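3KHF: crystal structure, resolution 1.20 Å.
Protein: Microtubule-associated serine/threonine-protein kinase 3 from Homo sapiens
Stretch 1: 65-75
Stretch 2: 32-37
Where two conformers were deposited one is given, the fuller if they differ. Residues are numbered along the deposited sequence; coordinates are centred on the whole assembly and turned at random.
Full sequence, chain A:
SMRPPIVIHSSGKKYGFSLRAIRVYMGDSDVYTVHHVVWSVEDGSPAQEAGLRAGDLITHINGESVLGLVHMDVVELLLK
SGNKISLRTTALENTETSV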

# COMPACT_ATOMS: atom_id res chain seq x y z
N SER A 65 12.29 0.70 -1.27
CA SER A 65 11.43 0.71 -2.45
C SER A 65 10.74 -0.65 -2.65
O SER A 65 11.39 -1.69 -2.65
CB SER A 65 12.26 1.03 -3.69
OG SER A 65 11.46 1.11 -4.84
N VAL A 66 9.43 -0.64 -2.86
CA VAL A 66 8.67 -1.87 -3.11
C VAL A 66 8.02 -1.90 -4.47
O VAL A 66 7.47 -2.94 -4.84
CB VAL A 66 7.64 -2.18 -2.01
CG1 VAL A 66 8.36 -2.42 -0.67
CG2 VAL A 66 6.58 -1.08 -1.91
N LEU A 67 8.11 -0.82 -5.24
CA LEU A 67 7.60 -0.82 -6.57
C LEU A 67 8.24 -1.96 -7.38
O LEU A 67 9.46 -2.11 -7.37
CB LEU A 67 7.90 0.53 -7.21
CG LEU A 67 7.50 0.67 -8.67
CD1 LEU A 67 6.01 0.69 -8.72
CD2 LEU A 67 8.06 1.93 -9.30
N GLY A 68 7.42 -2.75 -8.05
CA GLY A 68 7.91 -3.84 -8.87
C GLY A 68 8.09 -5.18 -8.18
O GLY A 68 8.27 -6.20 -8.84
N LEU A 69 8.06 -5.20 -6.85
CA LEU A 69 8.06 -6.47 -6.12
C LEU A 69 6.73 -7.19 -6.30
O LEU A 69 5.68 -6.56 -6.40
CB LEU A 69 8.31 -6.24 -4.63
CG LEU A 69 9.66 -5.64 -4.24
CD1 LEU A 69 9.74 -5.55 -2.72
CD2 LEU A 69 10.85 -6.44 -4.80
N VAL A 70 6.75 -8.51 -6.33
CA VAL A 70 5.50 -9.27 -6.43
C VAL A 70 4.69 -9.19 -5.14
O VAL A 70 5.21 -8.88 -4.06
CB VAL A 70 5.74 -10.75 -6.82
CG1 VAL A 70 6.43 -10.82 -8.18
CG2 VAL A 70 6.54 -11.52 -5.74
N HIS A 71 3.39 -9.48 -5.28
CA HIS A 71 2.45 -9.31 -4.18
C HIS A 71 2.92 -9.93 -2.89
O HIS A 71 2.91 -9.26 -1.84
CB HIS A 71 1.10 -9.91 -4.53
CG HIS A 71 0.03 -9.70 -3.49
ND1 HIS A 71 -0.33 -8.45 -3.01
CD2 HIS A 71 -0.76 -10.58 -2.84
CE1 HIS A 71 -1.32 -8.59 -2.14
NE2 HIS A 71 -1.59 -9.88 -2.01
N MET A 72 3.30 -11.20 -2.93
CA MET A 72 3.58 -11.90 -1.69
C MET A 72 4.90 -11.44 -1.05
O MET A 72 5.08 -11.58 0.15
CB MET A 72 3.52 -13.42 -1.89
CG MET A 72 2.09 -13.90 -2.08
SD MET A 72 1.11 -13.76 -0.54
CE MET A 72 -0.26 -14.84 -1.02
N ASP A 73 5.81 -10.86 -1.83
CA ASP A 73 7.01 -10.25 -1.24
C ASP A 73 6.64 -9.03 -0.39
O ASP A 73 7.21 -8.81 0.67
CB ASP A 73 8.04 -9.89 -2.31
CG ASP A 73 8.80 -11.10 -2.87
OD1 ASP A 73 8.55 -12.24 -2.44
OD2 ASP A 73 9.65 -10.87 -3.76
N VAL A 74 5.68 -8.24 -0.88
CA VAL A 74 5.22 -7.10 -0.13
C VAL A 74 4.39 -7.53 1.09
O VAL A 74 4.55 -7.00 2.17
CB VAL A 74 4.46 -6.13 -1.08
CG1 VAL A 74 3.72 -5.08 -0.27
CG2 VAL A 74 5.44 -5.49 -2.04
N VAL A 75 3.52 -8.53 0.92
CA VAL A 75 2.77 -9.08 2.06
C VAL A 75 3.76 -9.53 3.14
O VAL A 75 3.57 -9.25 4.32
CB VAL A 75 1.78 -10.18 1.62
CG1 VAL A 75 1.18 -10.87 2.82
CG2 VAL A 75 0.70 -9.59 0.73
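Stretch 2 32-37: YTVHHV

How does stretch 2 run past stretch 1? Stretch 2 is extended, a strand by T33 that continues later in the chain, and it meets the loop before the helix more closely than the helix itself. The type II turn from V66 to L69 lies against it, with the CA atoms of G68 and V34 4.4 Å apart and those of L67 and H35 5.8 Å apart. Helix 71-75 crosses the strand at -40°, their N-to-C directions diverging by 40° and their axes approaching to 9.7 Å.

What fixes the register? G68 N donates a hydrogen bond to V34 O at 2.8 Å, and a water closes the other side of the pairing, accepting from V34 N at 3.0 Å and donating to G68 O at 2.7 Å. G68 has phi/psi of 89/-14, where a CB would be jammed against the preceding carbonyl; it would also lie 4.0 Å from T33 CG2.

Which residue is most covered? H36 of stretch 2, whose CA-to-CB bond points toward stretch 1. With chi1 m (-52°) and chi2 -78°, the H36 ring lies against the turn and the start of the helix, and H36 NE2 makes a weak hydrogen bond of 2.7 Å to L69 O. V74, in the t rotamer, has V74 CG2 over one face of the H36 ring, 3.4 Å from its centroid. H36 ND1 is hydrogen-bonded to a water at 2.7 Å, which is also hydrogen-bonded to H71 ND1 at 3.0 Å.

How do the neighbouring side chains fit? V34 also points toward the loop; its t rotamer brings V34 CG1 to 3.3 Å from L69 O. H35 starts away, but chi1 m and chi2 61° let H35 ND1 donate to T33 O at 2.9 Å. L67, also starting away, returns through chi1 t and chi2 p, placing L67 CD1 over a face of the H35 ring, 3.8 Å from its centroid.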

# COMPACT_ATOMS: atom_id res chain seq x y z
N TYR A 32 5.21 -6.53 -17.23
CA TYR A 32 4.51 -5.63 -16.33
C TYR A 32 5.39 -5.23 -15.17
O TYR A 32 6.31 -5.94 -14.78
CB TYR A 32 3.20 -6.24 -15.78
CG TYR A 32 3.36 -7.65 -15.26
CD1 TYR A 32 3.17 -8.72 -16.11
CD2 TYR A 32 3.72 -7.90 -13.95
CE1 TYR A 32 3.32 -10.01 -15.68
CE2 TYR A 32 3.88 -9.21 -13.50
CZ TYR A 32 3.66 -10.26 -14.38
OH TYR A 32 3.86 -11.56 -14.00
N THR A 33 5.04 -4.07 -14.58
CA THR A 33 5.59 -3.64 -13.30
C THR A 33 4.49 -3.77 -12.26
O THR A 33 3.39 -3.21 -12.46
CB THR A 33 6.13 -2.22 -13.38
OG1 THR A 33 7.17 -2.16 -14.37
CG2 THR A 33 6.67 -1.78 -12.02
N VAL A 34 4.77 -4.50 -11.18
CA VAL A 34 3.78 -4.69 -10.13
C VAL A 34 3.69 -3.45 -9.25
O VAL A 34 4.69 -2.96 -8.76
CB VAL A 34 4.11 -5.94 -9.29
CG1 VAL A 34 3.03 -6.17 -8.28
CG2 VAL A 34 4.29 -7.19 -10.22
N HIS A 35 2.47 -2.97 -9.06
CA HIS A 35 2.17 -1.80 -8.24
C HIS A 35 1.27 -2.17 -7.07
O HIS A 35 0.27 -2.83 -7.25
CB HIS A 35 1.43 -0.76 -9.08
CG HIS A 35 2.28 -0.07 -10.10
ND1 HIS A 35 2.93 -0.71 -11.13
CD2 HIS A 35 2.60 1.25 -10.23
CE1 HIS A 35 3.58 0.19 -11.86
NE2 HIS A 35 3.42 1.37 -11.32
N HIS A 36 1.60 -1.70 -5.88
CA HIS A 36 0.89 -2.08 -4.66
C HIS A 36 -0.01 -0.93 -4.25
O HIS A 36 0.46 0.15 -3.91
CB HIS A 36 1.94 -2.38 -3.58
CG HIS A 36 2.93 -3.36 -4.10
ND1 HIS A 36 2.64 -4.69 -4.17
CD2 HIS A 36 4.13 -3.20 -4.72
CE1 HIS A 36 3.62 -5.32 -4.80
NE2 HIS A 36 4.54 -4.44 -5.14
N VAL A 37 -1.32 -1.17 -4.32
CA VAL A 37 -2.32 -0.13 -4.12
C VAL A 37 -3.24 -0.52 -2.97
O VAL A 37 -3.81 -1.59 -2.94
CB VAL A 37 -3.13 0.13 -5.41
CG1 VAL A 37 -4.17 1.24 -5.19
CG2 VAL A 37 -2.19 0.46 -6.58
O HOH W 1 7.53 -5.63 -11.39
O HOH W 2 0.28 -5.56 -3.21